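Local coordinates for protein UDP-N-Acetylglucosamine 2-Epimerase (Thermus thermophilus, PDB 1V4V) that probably interconverts UDP-N-acetylglucosamine and its 2-epimer, UDP-N-acetylmannosamine, as a two-domain, homodimeric member of the UDP-N-acetylglucosamine 2-epimerase family, at residues K222-A227 with L231-P236; Y235-H238 with V242-E245; P249-K252 with V258-D261. All coordinates share one frame; numbering follows the deposited sequence. Where two conformers were deposited one is given.

Interaction 1: K222-A227 with L231-P236; sequences KRVAEA and LTFVYP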
loop_
_atom_site.group_PDB
_atom_site.type_symbol
_atom_site.label_atom_id
_atom_site.label_comp_id
_atom_site.label_asym_id
_atom_site.label_seq_id
_atom_site.Cartn_x
_atom_site.Cartn_y
_atom_site.Cartn_z
ATOM N N LYS A 222 -6.071 -35.730 37.571
ATOM C CA LYS A 222 -5.503 -36.432 38.716
ATOM C C LYS A 222 -5.772 -37.926 38.515
ATOM O O LYS A 222 -4.903 -38.763 38.770
ATOM C CB LYS A 222 -6.152 -35.949 40.019
ATOM C CG LYS A 222 -5.707 -36.738 41.253
ATOM C CD LYS A 222 -6.381 -36.222 42.519
ATOM C CE LYS A 222 -5.951 -37.023 43.739
ATOM N NZ LYS A 222 -6.734 -36.658 44.958
ATOM N N ARG A 223 -6.977 -38.262 38.050
ATOM C CA ARG A 223 -7.324 -39.661 37.797
ATOM C C ARG A 223 -6.407 -40.247 36.731
ATOM O O ARG A 223 -5.980 -41.401 36.827
ATOM C CB ARG A 223 -8.773 -39.801 37.315
ATOM C CG ARG A 223 -9.827 -39.686 38.393
ATOM C CD ARG A 223 -11.214 -39.932 37.802
ATOM N NE ARG A 223 -11.433 -41.337 37.456
ATOM C CZ ARG A 223 -12.453 -41.770 36.722
ATOM N NH1 ARG A 223 -13.343 -40.910 36.245
ATOM N NH2 ARG A 223 -12.594 -43.064 36.472
ATOM N N VAL A 224 -6.120 -39.454 35.701
ATOM C CA VAL A 224 -5.242 -39.915 34.634
ATOM C C VAL A 224 -3.852 -40.197 35.214
ATOM O O VAL A 224 -3.257 -41.244 34.957
ATOM C CB VAL A 224 -5.108 -38.856 33.505
ATOM C CG1 VAL A 224 -4.082 -39.318 32.474
ATOM C CG2 VAL A 224 -6.467 -38.633 32.832
ATOM N N ALA A 225 -3.342 -39.261 36.002
ATOM C CA ALA A 225 -2.019 -39.420 36.598
ATOM C C ALA A 225 -1.941 -40.685 37.452
ATOM O O ALA A 225 -0.943 -41.402 37.432
ATOM C CB ALA A 225 -1.672 -38.190 37.433
ATOM N N GLU A 226 -3.000 -40.972 38.200
ATOM C CA GLU A 226 -3.003 -42.165 39.037
ATOM C C GLU A 226 -3.009 -43.443 38.197
ATOM O O GLU A 226 -2.485 -44.475 38.617
ATOM C CB GLU A 226 -4.213 -42.132 39.969
ATOM C CG GLU A 226 -4.202 -40.936 40.901
ATOM C CD GLU A 226 -5.457 -40.835 41.738
ATOM O OE1 GLU A 226 -6.562 -40.836 41.153
ATOM O OE2 GLU A 226 -5.336 -40.746 42.978
ATOM N N ALA A 227 -3.583 -43.366 37.001
ATOM C CA ALA A 227 -3.650 -44.527 36.115
ATOM C C ALA A 227 -2.352 -44.777 35.343
ATOM O O ALA A 227 -2.171 -45.850 34.761
ATOM C CB ALA A 227 -4.815 -44.365 35.127
ATOM N N LEU A 231 4.431 -42.229 34.157
ATOM C CA LEU A 231 4.523 -40.994 33.389
ATOM C C LEU A 231 4.548 -39.814 34.342
ATOM O O LEU A 231 3.955 -39.863 35.414
ATOM C CB LEU A 231 3.305 -40.829 32.469
ATOM C CG LEU A 231 3.002 -41.941 31.473
ATOM C CD1 LEU A 231 1.809 -41.526 30.608
ATOM C CD2 LEU A 231 4.215 -42.201 30.614
ATOM N N THR A 232 5.230 -38.748 33.947
ATOM C CA THR A 232 5.269 -37.553 34.773
ATOM C C THR A 232 4.527 -36.451 34.036
ATOM O O THR A 232 4.861 -36.125 32.903
ATOM C CB THR A 232 6.696 -37.101 35.048
ATOM O OG1 THR A 232 7.366 -38.115 35.810
ATOM C CG2 THR A 232 6.693 -35.785 35.830
ATOM N N PHE A 233 3.511 -35.896 34.688
ATOM C CA PHE A 233 2.698 -34.833 34.104
ATOM C C PHE A 233 3.229 -33.481 34.554
ATOM O O PHE A 233 3.193 -33.156 35.739
ATOM C CB PHE A 233 1.232 -35.023 34.518
ATOM C CG PHE A 233 0.630 -36.314 34.014
ATOM C CD1 PHE A 233 0.967 -37.531 34.601
ATOM C CD2 PHE A 233 -0.212 -36.315 32.901
ATOM C CE1 PHE A 233 0.485 -38.737 34.091
ATOM C CE2 PHE A 233 -0.705 -37.510 32.376
ATOM C CZ PHE A 233 -0.356 -38.731 32.972
ATOM N N VAL A 234 3.730 -32.707 33.595
ATOM C CA VAL A 234 4.307 -31.396 33.879
ATOM C C VAL A 234 3.340 -30.298 33.479
ATOM O O VAL A 234 2.975 -30.163 32.309
ATOM C CB VAL A 234 5.643 -31.226 33.147
ATOM C CG1 VAL A 234 6.302 -29.916 33.565
ATOM C CG2 VAL A 234 6.552 -32.409 33.474
ATOM N N TYR A 235 2.956 -29.499 34.471
ATOM C CA TYR A 235 1.975 -28.445 34.298
ATOM C C TYR A 235 2.425 -27.048 34.744
ATOM O O TYR A 235 2.433 -26.747 35.936
ATOM C CB TYR A 235 0.722 -28.876 35.075
ATOM C CG TYR A 235 -0.491 -27.965 35.047
ATOM C CD1 TYR A 235 -0.560 -26.854 34.210
ATOM C CD2 TYR A 235 -1.598 -28.253 35.851
ATOM C CE1 TYR A 235 -1.707 -26.051 34.173
ATOM C CE2 TYR A 235 -2.742 -27.460 35.822
ATOM C CZ TYR A 235 -2.793 -26.366 34.983
ATOM O OH TYR A 235 -3.934 -25.605 34.944
ATOM N N PRO A 236 2.822 -26.189 33.790
ATOM C CA PRO A 236 3.245 -24.826 34.140
ATOM C C PRO A 236 1.931 -24.074 34.355
ATOM O O PRO A 236 1.244 -23.737 33.393
ATOM C CB PRO A 236 3.977 -24.348 32.885
ATOM C CG PRO A 236 4.411 -25.635 32.213
ATOM C CD PRO A 236 3.199 -26.507 32.404
#

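Interaction 2: Y235-H238 with V242-E245; sequences YPVH and VVRE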
loop_
_atom_site.group_PDB
_atom_site.type_symbol
_atom_site.label_atom_id
_atom_site.label_comp_id
_atom_site.label_asym_id
_atom_site.label_seq_id
_atom_site.Cartn_x
_atom_site.Cartn_y
_atom_site.Cartn_z
ATOM N N TYR A 235 2.956 -29.499 34.471
ATOM C CA TYR A 235 1.975 -28.445 34.298
ATOM C C TYR A 235 2.425 -27.048 34.744
ATOM O O TYR A 235 2.433 -26.747 35.936
ATOM C CB TYR A 235 0.722 -28.876 35.075
ATOM C CG TYR A 235 -0.491 -27.965 35.047
ATOM C CD1 TYR A 235 -0.560 -26.854 34.210
ATOM C CD2 TYR A 235 -1.598 -28.253 35.851
ATOM C CE1 TYR A 235 -1.707 -26.051 34.173
ATOM C CE2 TYR A 235 -2.742 -27.460 35.822
ATOM C CZ TYR A 235 -2.793 -26.366 34.983
ATOM O OH TYR A 235 -3.934 -25.605 34.944
ATOM N N PRO A 236 2.822 -26.189 33.790
ATOM C CA PRO A 236 3.245 -24.826 34.140
ATOM C C PRO A 236 1.931 -24.074 34.355
ATOM O O PRO A 236 1.244 -23.737 33.393
ATOM C CB PRO A 236 3.977 -24.348 32.885
ATOM C CG PRO A 236 4.411 -25.635 32.213
ATOM C CD PRO A 236 3.199 -26.507 32.404
ATOM N N VAL A 237 1.570 -23.834 35.610
ATOM C CA VAL A 237 0.311 -23.165 35.926
ATOM C C VAL A 237 0.362 -21.643 35.842
ATOM O O VAL A 237 1.262 -21.014 36.398
ATOM C CB VAL A 237 -0.168 -23.555 37.340
ATOM C CG1 VAL A 237 -1.593 -23.066 37.568
ATOM C CG2 VAL A 237 -0.076 -25.054 37.521
ATOM N N HIS A 238 -0.609 -21.047 35.155
ATOM C CA HIS A 238 -0.642 -19.592 35.050
ATOM C C HIS A 238 -0.747 -18.941 36.431
ATOM O O HIS A 238 -1.279 -19.534 37.372
ATOM C CB HIS A 238 -1.797 -19.141 34.153
ATOM C CG HIS A 238 -1.474 -19.199 32.691
ATOM N ND1 HIS A 238 -1.333 -20.388 32.008
ATOM C CD2 HIS A 238 -1.215 -18.216 31.798
ATOM C CE1 HIS A 238 -0.996 -20.134 30.756
ATOM N NE2 HIS A 238 -0.917 -18.825 30.601
ATOM N N VAL A 242 -7.160 -17.149 40.456
ATOM C CA VAL A 242 -8.386 -17.899 40.188
ATOM C C VAL A 242 -8.051 -19.309 39.702
ATOM O O VAL A 242 -8.700 -20.290 40.084
ATOM C CB VAL A 242 -9.245 -17.205 39.108
ATOM C CG1 VAL A 242 -10.558 -17.948 38.932
ATOM C CG2 VAL A 242 -9.494 -15.756 39.491
ATOM N N VAL A 243 -7.031 -19.395 38.855
ATOM C CA VAL A 243 -6.580 -20.668 38.306
ATOM C C VAL A 243 -5.934 -21.528 39.387
ATOM O O VAL A 243 -6.234 -22.714 39.515
ATOM C CB VAL A 243 -5.543 -20.446 37.187
ATOM C CG1 VAL A 243 -4.986 -21.783 36.705
ATOM C CG2 VAL A 243 -6.178 -19.685 36.036
ATOM N N ARG A 244 -5.046 -20.921 40.170
ATOM C CA ARG A 244 -4.349 -21.649 41.216
ATOM C C ARG A 244 -5.246 -22.113 42.347
ATOM O O ARG A 244 -5.052 -23.194 42.889
ATOM C CB ARG A 244 -3.192 -20.798 41.744
ATOM C CG ARG A 244 -2.248 -20.402 40.620
ATOM C CD ARG A 244 -0.841 -20.173 41.091
ATOM N NE ARG A 244 0.089 -20.220 39.968
ATOM C CZ ARG A 244 1.410 -20.266 40.098
ATOM N NH1 ARG A 244 1.955 -20.266 41.308
ATOM N NH2 ARG A 244 2.181 -20.324 39.022
ATOM N N GLU A 245 -6.242 -21.311 42.705
ATOM C CA GLU A 245 -7.147 -21.719 43.772
ATOM C C GLU A 245 -7.903 -22.971 43.360
ATOM O O GLU A 245 -8.299 -23.780 44.199
ATOM C CB GLU A 245 -8.142 -20.603 44.087
ATOM C CG GLU A 245 -7.619 -19.598 45.092
ATOM C CD GLU A 245 -8.598 -18.479 45.340
ATOM O OE1 GLU A 245 -8.773 -17.636 44.432
ATOM O OE2 GLU A 245 -9.200 -18.455 46.435
#

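Interaction 3: P249-K252 with V258-D261; sequences PVLK and VLLD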
loop_
_atom_site.group_PDB
_atom_site.type_symbol
_atom_site.label_atom_id
_atom_site.label_comp_id
_atom_site.label_asym_id
_atom_site.label_seq_id
_atom_site.Cartn_x
_atom_site.Cartn_y
_atom_site.Cartn_z
ATOM N N PRO A 249 -5.195 -27.122 45.037
ATOM C CA PRO A 249 -5.740 -28.071 46.014
ATOM C C PRO A 249 -5.950 -29.491 45.482
ATOM O O PRO A 249 -5.944 -30.462 46.246
ATOM C CB PRO A 249 -7.046 -27.403 46.451
ATOM C CG PRO A 249 -7.433 -26.593 45.257
ATOM C CD PRO A 249 -6.116 -25.993 44.836
ATOM N N VAL A 250 -6.121 -29.613 44.171
ATOM C CA VAL A 250 -6.336 -30.916 43.563
ATOM C C VAL A 250 -5.044 -31.614 43.144
ATOM O O VAL A 250 -4.861 -32.801 43.413
ATOM C CB VAL A 250 -7.234 -30.805 42.304
ATOM C CG1 VAL A 250 -7.361 -32.166 41.638
ATOM C CG2 VAL A 250 -8.609 -30.255 42.681
ATOM N N LEU A 251 -4.149 -30.874 42.500
ATOM C CA LEU A 251 -2.917 -31.465 41.992
ATOM C C LEU A 251 -1.675 -31.406 42.873
ATOM O O LEU A 251 -0.711 -32.115 42.606
ATOM C CB LEU A 251 -2.609 -30.884 40.608
ATOM C CG LEU A 251 -3.700 -31.170 39.562
ATOM C CD1 LEU A 251 -3.335 -30.496 38.236
ATOM C CD2 LEU A 251 -3.862 -32.670 39.371
ATOM N N LYS A 252 -1.679 -30.560 43.901
ATOM C CA LYS A 252 -0.533 -30.504 44.809
ATOM C C LYS A 252 -0.568 -31.799 45.602
ATOM O O LYS A 252 -1.620 -32.198 46.099
ATOM C CB LYS A 252 -0.646 -29.331 45.788
ATOM C CG LYS A 252 -0.228 -27.994 45.224
ATOM C CD LYS A 252 1.263 -27.929 44.970
ATOM C CE LYS A 252 1.650 -26.563 44.420
ATOM N NZ LYS A 252 3.106 -26.437 44.149
ATOM N N VAL A 258 3.912 -32.439 38.317
ATOM C CA VAL A 258 4.879 -31.403 38.667
ATOM C C VAL A 258 4.271 -30.065 38.278
ATOM O O VAL A 258 4.035 -29.807 37.096
ATOM C CB VAL A 258 6.214 -31.570 37.906
ATOM C CG1 VAL A 258 7.142 -30.407 38.239
ATOM C CG2 VAL A 258 6.872 -32.892 38.282
ATOM N N LEU A 259 4.003 -29.218 39.267
ATOM C CA LEU A 259 3.435 -27.908 38.988
ATOM C C LEU A 259 4.549 -26.871 38.939
ATOM O O LEU A 259 5.347 -26.751 39.868
ATOM C CB LEU A 259 2.399 -27.530 40.050
ATOM C CG LEU A 259 1.292 -28.554 40.323
ATOM C CD1 LEU A 259 0.240 -27.924 41.229
ATOM C CD2 LEU A 259 0.651 -29.001 39.011
ATOM N N LEU A 260 4.607 -26.131 37.839
ATOM C CA LEU A 260 5.626 -25.110 37.656
ATOM C C LEU A 260 5.005 -23.753 37.371
ATOM O O LEU A 260 3.800 -23.645 37.138
ATOM C CB LEU A 260 6.532 -25.486 36.480
ATOM C CG LEU A 260 7.227 -26.848 36.530
ATOM C CD1 LEU A 260 7.970 -27.088 35.226
ATOM C CD2 LEU A 260 8.183 -26.896 37.713
ATOM N N ASP A 261 5.841 -22.720 37.399
ATOM C CA ASP A 261 5.397 -21.370 37.084
ATOM C C ASP A 261 5.520 -21.279 35.569
ATOM O O ASP A 261 6.218 -22.089 34.955
ATOM C CB ASP A 261 6.310 -20.327 37.742
ATOM C CG ASP A 261 6.017 -20.137 39.222
ATOM O OD1 ASP A 261 6.832 -19.482 39.907
ATOM O OD2 ASP A 261 4.976 -20.629 39.701
HETATM O O HOH W 1 4.205 -24.512 42.199
#

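Interaction 1: K222-A227 with L231-P236
Within the beta-alpha-beta unit made of strand 200-203, helix 214-227 and strand 232-236, the ring of Phe233 links the last turns of the helix to the strand that follows it. The GT-B clan to which this family belongs is built from Rossmann-like domains, and units of this kind are their repeating element. Phe233 is the sole residue of 231-236 with substantial contact to 222-227, and its CB points at the helix. Its CG stands anti to its own carbonyl carbon (chi1 -63°), which carries the ring out from the strand to the helix surface. Two neighbouring residues receive it, both meeting the ring obliquely. The backbone takes part directly, since Ala225 CA lies 3.6 Å from Phe233 CE1, and the methyl of the same alanine follows with CB 3.9 Å from Phe233 CD1. Further round the ring, Val224 CG1 sits 3.8 Å from Phe233 CZ and equally near CE2, the valine side chain crossing the phenylalanine at about a right angle. No hydrogen bond joins the two segments; the contact is wholly apolar, and all three residues are buried. Beyond it, Phe257 at the start of strand 257-260 meets the Phe233 ring with planes about 25° apart, Val224 also packs on Val328 and Leu332 of helix 321-332, and Phe233 touches Val201 of strand 200-203.

Interaction 2: Y235-H238 with V242-E245
Arg244 turns CG anti to its carbonyl carbon (chi1 -57°) and then runs extended from CG to NE, a course that lays its guanidinium edge against the carbonyls of Val237 and His238. Val237 meets helix 241-251 with CG1, placed anti to the backbone N (chi1 -170°). This is the beta-to-alpha connection of the unit formed by strand 232-236, helix 241-251 and strand 257-260: the loop residues Val237 and His238, just past the strand, meet Val243 and Arg244 in the first turn of the helix. Two hydrogen bonds define the polar half. Arg244 NH2 donates to Val237 O at 2.9 Å, and Arg244 NE donates to His238 O at 3.0 Å with an N-H...acceptor angle of 159°. Both oxygens lie near the guanidinium plane, whereas each donor stands above the plane of its carbonyl, so the pair fixes the rotation of the guanidinium while approaching the peptide groups from above. Arg244 NH2 also forms a salt bridge with Asp261, beyond strand 257-260. A leucine in place of Arg244 would probably leave the carbonyls of Val237 and His238 without these donors and Asp261 without its charged mate. The apolar half is a valine pair, Val237 CG1 lying 3.7 Å from Val243 CG1, with the two side chains sliding past each other in opposite directions. Beside it the other methyl of the loop valine covers the aromatic ring of the strand: Val237 CG2 sits 3.6 Å above the plane of Tyr235, over its centre.

Interaction 3: P249-K252 with V258-D261
Lys252 NZ donates to a water 3.0 Å away, and that water in turn gives a weak hydrogen bond to Leu259 O at 3.4 Å, a one-water bridge from the end of a helix to the backbone of a strand. The two elements are the second half of the beta-alpha-beta unit of strand 232-236, helix 241-251 and strand 257-260, and Lys252 is the first residue past the helix to leave helical backbone angles. No direct hydrogen bond crosses between the segments, so the weak second leg makes the bridge a modest polar supplement to apolar contact. That contact centres on Leu259, which has the largest buried share of the interface and whose CB points at the helix end. Its two methyls divide the work unevenly: CD2 meets Leu251 alone, while CD1, also near Leu251 CB, takes the aliphatic part of the lysine, with Lys252 CE 3.7 Å from Leu259 CD1 and the carbons CD and CG of the same lysine close behind. A bend at chi2 (-69°) brings this chain across the leucine instead of letting it run straight out from the helix end, and carries NZ on to the water. Lys252 also makes a cation-pi contact with Phe248, so its charge has an aromatic neighbour on the preceding turn. Leu251, buried and directed at the strand, also touches Tyr235 of strand 232-236 with CD1 and Lys222 of helix 214-227 with CD2. Its share of the contact with the strand is made near the backbone, where Leu251 CB lies 4.1 Å from Leu259 CD2.

How the interactions relate
The three contacts follow one another along the chain through two successive beta-alpha-beta units that share strand 232-236. Interactions 1 and 2 have Tyr235 and Pro236 in common, their centres about 15 Å apart; interaction 3 lies closer, with its centre about 10 Å from that of interaction 1 and about 8 Å from that of interaction 2. Parallel pairing of strands 232-236 and 257-260 ties them together: Phe233 O to Val258 N (2.8 Å) and Tyr235 N to Val258 O (2.9 Å) are probable hydrogen bonds, continued one residue past the strand by Val237 N to Leu260 O (2.7 Å). Tyr235 CD2 also packs 3.7 Å from Leu251 CD1, joining strand to helix end.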